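PDB 2PFY: putative exported protein from Bordetella pertussis Tohama I, which binds pyroglutamic acid in the periplasm and probably delivers it to a tripartite ATP-independent periplasmic (TRAP) transporter as its extracytoplasmic solute receptor. Local coordinates for residues Glu9-Phe23 and Ile112-Gly124. Sequence-based numbering, arbitrary orientation.
With PCA (pyroglutamic acid), chain E.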
loop_
_atom_site.group_PDB
_atom_site.type_symbol
_atom_site.label_atom_id
_atom_site.label_comp_id
_atom_site.label_asym_id
_atom_site.label_seq_id
_atom_site.Cartn_x
_atom_site.Cartn_y
_atom_site.Cartn_z
ATOM N N GLU A 9 -5.036 -6.737 5.546
ATOM C CA GLU A 9 -4.791 -7.250 4.197
ATOM C C GLU A 9 -3.750 -8.402 4.107
ATOM O O GLU A 9 -3.925 -9.394 3.392
ATOM C CB GLU A 9 -4.268 -6.066 3.406
ATOM C CG GLU A 9 -4.808 -5.918 2.076
ATOM C CD GLU A 9 -4.178 -4.763 1.367
ATOM O OE1 GLU A 9 -4.910 -3.937 0.822
ATOM O OE2 GLU A 9 -2.939 -4.700 1.333
ATOM N N GLN A 10 -2.671 -8.248 4.853
ATOM C CA GLN A 10 -1.475 -9.063 4.672
ATOM C C GLN A 10 -1.339 -10.108 5.779
ATOM O O GLN A 10 -1.962 -9.978 6.856
ATOM C CB GLN A 10 -0.279 -8.112 4.647
ATOM C CG GLN A 10 -0.373 -7.014 3.544
ATOM C CD GLN A 10 -0.445 -7.631 2.150
ATOM O OE1 GLN A 10 0.177 -8.674 1.898
ATOM N NE2 GLN A 10 -1.214 -7.013 1.250
ATOM N N PRO A 11 -0.535 -11.156 5.543
ATOM C CA PRO A 11 -0.330 -12.186 6.548
ATOM C C PRO A 11 0.407 -11.674 7.791
ATOM O O PRO A 11 0.929 -10.574 7.778
ATOM C CB PRO A 11 0.542 -13.225 5.805
ATOM C CG PRO A 11 1.237 -12.457 4.783
ATOM C CD PRO A 11 0.208 -11.472 4.299
ATOM N N ASP A 12 0.378 -12.457 8.862
ATOM C CA ASP A 12 1.011 -12.120 10.126
ATOM C C ASP A 12 2.547 -11.925 9.972
ATOM O O ASP A 12 3.157 -11.209 10.773
ATOM C CB ASP A 12 0.637 -13.201 11.157
ATOM C CG ASP A 12 -0.816 -13.087 11.627
ATOM O OD1 ASP A 12 -1.434 -12.031 11.439
ATOM O OD2 ASP A 12 -1.362 -14.061 12.178
ATOM N N ALA A 13 3.146 -12.505 8.907
ATOM C CA ALA A 13 4.545 -12.172 8.501
ATOM C C ALA A 13 4.802 -10.656 8.337
ATOM O O ALA A 13 5.897 -10.155 8.620
ATOM C CB ALA A 13 4.916 -12.890 7.168
ATOM N N ASN A 14 3.782 -9.940 7.874
ATOM C CA ASN A 14 3.937 -8.618 7.324
ATOM C C ASN A 14 3.978 -7.556 8.394
ATOM O O ASN A 14 3.225 -7.633 9.354
ATOM C CB ASN A 14 2.778 -8.349 6.342
ATOM C CG ASN A 14 2.774 -6.935 5.836
ATOM O OD1 ASN A 14 2.157 -6.037 6.446
ATOM N ND2 ASN A 14 3.444 -6.717 4.691
ATOM N N TYR A 15 4.843 -6.565 8.258
ATOM C CA TYR A 15 5.010 -5.585 9.362
ATOM C C TYR A 15 3.825 -4.617 9.500
ATOM O O TYR A 15 3.589 -4.087 10.577
ATOM C CB TYR A 15 6.349 -4.830 9.289
ATOM C CG TYR A 15 6.435 -3.771 8.200
ATOM C CD1 TYR A 15 5.917 -2.484 8.395
ATOM C CD2 TYR A 15 7.042 -4.062 6.965
ATOM C CE1 TYR A 15 6.001 -1.499 7.383
ATOM C CE2 TYR A 15 7.145 -3.096 5.950
ATOM C CZ TYR A 15 6.635 -1.820 6.170
ATOM O OH TYR A 15 6.729 -0.889 5.145
ATOM N N LEU A 16 3.085 -4.396 8.419
ATOM C CA LEU A 16 1.893 -3.526 8.484
ATOM C C LEU A 16 0.814 -4.209 9.289
ATOM O O LEU A 16 0.122 -3.558 10.088
ATOM C CB LEU A 16 1.385 -3.190 7.070
ATOM C CG LEU A 16 2.362 -2.272 6.308
ATOM C CD1 LEU A 16 1.934 -2.158 4.818
ATOM C CD2 LEU A 16 2.452 -0.862 6.961
ATOM N N THR A 17 0.673 -5.522 9.073
ATOM C CA THR A 17 -0.215 -6.343 9.881
ATOM C C THR A 17 0.205 -6.363 11.357
ATOM O O THR A 17 -0.650 -6.226 12.231
ATOM C CB THR A 17 -0.327 -7.771 9.311
ATOM O OG1 THR A 17 -1.011 -7.708 8.068
ATOM C CG2 THR A 17 -1.110 -8.737 10.240
ATOM N N GLN A 18 1.501 -6.519 11.633
ATOM C CA GLN A 18 1.986 -6.483 13.018
ATOM C C GLN A 18 1.766 -5.104 13.626
ATOM O O GLN A 18 1.429 -4.970 14.799
ATOM C CB GLN A 18 3.481 -6.915 13.112
ATOM C CG GLN A 18 3.666 -8.408 12.884
ATOM C CD GLN A 18 2.732 -9.275 13.765
ATOM O OE1 GLN A 18 2.609 -9.032 14.972
ATOM N NE2 GLN A 18 2.055 -10.264 13.153
ATOM N N ASN A 19 1.908 -4.074 12.823
ATOM C CA ASN A 19 1.646 -2.716 13.341
ATOM C C ASN A 19 0.145 -2.524 13.716
ATOM O O ASN A 19 -0.188 -1.927 14.766
ATOM C CB ASN A 19 2.146 -1.697 12.306
ATOM C CG ASN A 19 2.135 -0.265 12.820
ATOM O OD1 ASN A 19 2.460 -0.005 13.963
ATOM N ND2 ASN A 19 1.754 0.661 11.974
ATOM N N ALA A 20 -0.752 -3.070 12.894
ATOM C CA ALA A 20 -2.177 -3.050 13.183
ATOM C C ALA A 20 -2.535 -3.877 14.440
ATOM O O ALA A 20 -3.369 -3.456 15.252
ATOM C CB ALA A 20 -2.978 -3.494 11.950
ATOM N N ARG A 21 -1.906 -5.046 14.593
ATOM C CA ARG A 21 -2.044 -5.868 15.811
ATOM C C ARG A 21 -1.605 -5.093 17.069
ATOM O O ARG A 21 -2.312 -5.097 18.125
ATOM C CB ARG A 21 -1.304 -7.221 15.669
ATOM C CG ARG A 21 -2.040 -8.169 14.619
ATOM C CD ARG A 21 -1.512 -9.619 14.680
ATOM N NE ARG A 21 -2.267 -10.497 13.779
ATOM C CZ ARG A 21 -3.488 -10.970 14.035
ATOM N NH1 ARG A 21 -4.101 -10.660 15.167
ATOM N NH2 ARG A 21 -4.102 -11.760 13.166
ATOM N N GLN A 22 -0.483 -4.392 16.967
ATOM C CA GLN A 22 0.000 -3.652 18.127
ATOM C C GLN A 22 -0.961 -2.492 18.432
ATOM O O GLN A 22 -1.243 -2.162 19.624
ATOM C CB GLN A 22 1.438 -3.173 17.901
ATOM C CG GLN A 22 2.008 -2.393 19.119
ATOM C CD GLN A 22 3.505 -2.142 19.039
ATOM O OE1 GLN A 22 4.231 -2.768 18.243
ATOM N NE2 GLN A 22 3.968 -1.193 19.840
ATOM N N PHE A 23 -1.452 -1.865 17.368
ATOM C CA PHE A 23 -2.482 -0.812 17.469
ATOM C C PHE A 23 -3.736 -1.337 18.187
ATOM O O PHE A 23 -4.240 -0.680 19.113
ATOM C CB PHE A 23 -2.809 -0.229 16.079
ATOM C CG PHE A 23 -4.173 0.430 16.003
ATOM C CD1 PHE A 23 -4.354 1.741 16.463
ATOM C CD2 PHE A 23 -5.261 -0.260 15.480
ATOM C CE1 PHE A 23 -5.634 2.351 16.420
ATOM C CE2 PHE A 23 -6.568 0.334 15.438
ATOM C CZ PHE A 23 -6.735 1.638 15.887
ATOM N N ILE A 112 -16.818 7.250 6.669
ATOM C CA ILE A 112 -15.572 6.574 7.095
ATOM C C ILE A 112 -14.592 7.506 7.818
ATOM O O ILE A 112 -14.386 8.621 7.377
ATOM C CB ILE A 112 -14.847 5.964 5.871
ATOM C CG1 ILE A 112 -15.722 4.896 5.220
ATOM C CG2 ILE A 112 -13.450 5.410 6.274
ATOM C CD1 ILE A 112 -15.269 4.520 3.810
ATOM N N VAL A 113 -13.954 7.021 8.887
ATOM C CA VAL A 113 -12.944 7.771 9.625
ATOM C C VAL A 113 -11.551 7.206 9.297
ATOM O O VAL A 113 -11.322 6.006 9.439
ATOM C CB VAL A 113 -13.176 7.656 11.181
ATOM C CG1 VAL A 113 -12.080 8.340 11.960
ATOM C CG2 VAL A 113 -14.543 8.208 11.563
ATOM N N LEU A 114 -10.651 8.085 8.867
ATOM C CA LEU A 114 -9.248 7.757 8.668
ATOM C C LEU A 114 -8.582 7.745 10.030
ATOM O O LEU A 114 -8.512 8.767 10.698
ATOM C CB LEU A 114 -8.602 8.771 7.701
ATOM C CG LEU A 114 -7.084 8.907 7.365
ATOM C CD1 LEU A 114 -6.211 7.696 7.660
ATOM C CD2 LEU A 114 -6.933 9.367 5.904
ATOM N N VAL A 115 -8.149 6.567 10.468
ATOM C CA VAL A 115 -7.538 6.428 11.775
ATOM C C VAL A 115 -6.015 6.662 11.663
ATOM O O VAL A 115 -5.468 7.569 12.320
ATOM C CB VAL A 115 -7.864 5.057 12.406
ATOM C CG1 VAL A 115 -7.126 4.881 13.735
ATOM C CG2 VAL A 115 -9.413 4.878 12.558
ATOM N N TYR A 116 -5.317 5.870 10.848
ATOM C CA TYR A 116 -3.883 6.131 10.650
ATOM C C TYR A 116 -3.403 5.534 9.326
ATOM O O TYR A 116 -4.102 4.709 8.747
ATOM C CB TYR A 116 -3.044 5.632 11.849
ATOM C CG TYR A 116 -2.796 4.119 11.876
ATOM C CD1 TYR A 116 -1.735 3.535 11.133
ATOM C CD2 TYR A 116 -3.609 3.275 12.641
ATOM C CE1 TYR A 116 -1.534 2.115 11.148
ATOM C CE2 TYR A 116 -3.392 1.869 12.702
ATOM C CZ TYR A 116 -2.346 1.319 11.938
ATOM O OH TYR A 116 -2.140 -0.029 11.973
ATOM N N GLY A 117 -2.222 5.988 8.869
ATOM C CA GLY A 117 -1.526 5.473 7.692
ATOM C C GLY A 117 -0.162 4.890 8.039
ATOM O O GLY A 117 0.412 5.181 9.097
ATOM N N SER A 118 0.358 4.032 7.159
ATOM C CA SER A 118 1.754 3.596 7.253
ATOM C C SER A 118 2.171 3.210 5.866
ATOM O O SER A 118 1.334 2.793 5.061
ATOM C CB SER A 118 1.932 2.406 8.206
ATOM O OG SER A 118 1.755 2.815 9.545
ATOM N N PRO A 119 3.467 3.408 5.554
ATOM C CA PRO A 119 3.920 3.120 4.197
ATOM C C PRO A 119 4.426 1.675 4.037
ATOM O O PRO A 119 4.947 1.073 4.976
ATOM C CB PRO A 119 5.087 4.120 4.024
ATOM C CG PRO A 119 5.724 4.149 5.418
ATOM C CD PRO A 119 4.535 4.032 6.377
ATOM N N TRP A 120 4.223 1.131 2.856
ATOM C CA TRP A 120 5.019 0.011 2.359
ATOM C C TRP A 120 6.436 0.544 2.052
ATOM O O TRP A 120 6.651 1.759 1.982
ATOM C CB TRP A 120 4.392 -0.497 1.050
ATOM C CG TRP A 120 3.156 -1.286 1.266
ATOM C CD1 TRP A 120 1.846 -0.835 1.250
ATOM C CD2 TRP A 120 3.103 -2.685 1.515
ATOM N NE1 TRP A 120 0.990 -1.888 1.462
ATOM C CE2 TRP A 120 1.735 -3.039 1.622
ATOM C CE3 TRP A 120 4.088 -3.689 1.655
ATOM C CZ2 TRP A 120 1.322 -4.354 1.853
ATOM C CZ3 TRP A 120 3.674 -5.005 1.899
ATOM C CH2 TRP A 120 2.301 -5.320 1.988
ATOM N N PRO A 121 7.414 -0.370 1.887
ATOM C CA PRO A 121 8.702 0.054 1.361
ATOM C C PRO A 121 8.587 0.391 -0.139
ATOM O O PRO A 121 7.538 0.150 -0.758
ATOM C CB PRO A 121 9.629 -1.170 1.625
ATOM C CG PRO A 121 8.844 -2.063 2.629
ATOM C CD PRO A 121 7.400 -1.804 2.222
ATOM N N PRO A 122 9.640 1.000 -0.713
ATOM C CA PRO A 122 9.633 1.353 -2.130
ATOM C C PRO A 122 9.444 0.145 -3.047
ATOM O O PRO A 122 9.845 -0.980 -2.687
ATOM C CB PRO A 122 11.020 1.964 -2.340
ATOM C CG PRO A 122 11.405 2.493 -0.969
ATOM C CD PRO A 122 10.876 1.428 -0.034
ATOM N N GLN A 123 8.832 0.356 -4.221
ATOM C CA GLN A 123 8.456 -0.772 -5.080
ATOM C C GLN A 123 9.581 -1.100 -6.064
ATOM O O GLN A 123 10.009 -0.236 -6.828
ATOM C CB GLN A 123 7.178 -0.448 -5.871
ATOM C CG GLN A 123 5.988 0.011 -4.988
ATOM C CD GLN A 123 5.461 -1.118 -4.109
ATOM O OE1 GLN A 123 5.752 -1.203 -2.908
ATOM N NE2 GLN A 123 4.729 -2.002 -4.708
ATOM N N GLY A 124 10.042 -2.344 -6.042
ATOM C CA GLY A 124 11.020 -2.857 -7.047
ATOM C C GLY A 124 10.323 -3.763 -8.057
ATOM O O GLY A 124 9.085 -3.948 -8.018
HETATM N N PCA E . 2.899 -4.957 -1.347
HETATM C CA PCA E . 1.469 -4.843 -1.720
HETATM C CB PCA E . 1.185 -3.445 -2.212
HETATM C CG PCA E . 2.500 -2.724 -2.206
HETATM C CD PCA E . 3.483 -3.695 -1.641
HETATM O OE PCA E . 4.656 -3.427 -1.404
HETATM C C PCA E . 1.124 -5.855 -2.795
HETATM O O PCA E . -0.034 -6.143 -3.117
HETATM O OXT PCA E . 2.041 -6.415 -3.368
HETATM O O HOH W 1 -1.819 -2.402 2.146
HETATM O O HOH W 2 -0.321 -0.891 10.051
#
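Helix 15-23 runs nearly antiparallel to strand 112-119, the axes 152° apart and 9.8 Å at closest approach, with L16 over S118 and A20 over Y116. This is helix-on-sheet packing of the DctP periplasmic-binding-protein fold: 112-119 is an edge strand of the five-stranded sheet, and where it ends W120 enters the ligand pocket. The indole is sandwiched. L16 CD1 lies 3.4 Å from the centroid of the W120 five-membered ring, a CH-pi contact over the face, while the opposite face carries the pyroglutamate ring, whose CD is 3.3 Å from W120 CD2. At the edge of the indole, Q10 CG comes within 3.5 Å of W120 CH2, and the Q10 amide stands steeply to the ring, planes 80° apart. Q10 NE2 donates to E9 OE2, while E9 OE1 forms a salt bridge with R48 NE of the pocket. Y15 CG sits between the backbone N and the carbonyl carbon (chi1 74°), which brings the ring edge to P121 CG and the hydroxyl to P119 O, to which it donates at 2.7 Å. One residue back along the strand, S118 CB meets the other L16 methyl, CD2, at 3.5 Å. The F23 ring takes Y116 CE2 over one face, 3.7 Å from F23 CG, and V115 CG1 meets F23 CZ. V115 and Y116 form a classic beta bulge opposite V211. A water in the plane of the Y116 ring joins Y116 OH to L16 O, 2.7 Å from that carbonyl oxygen.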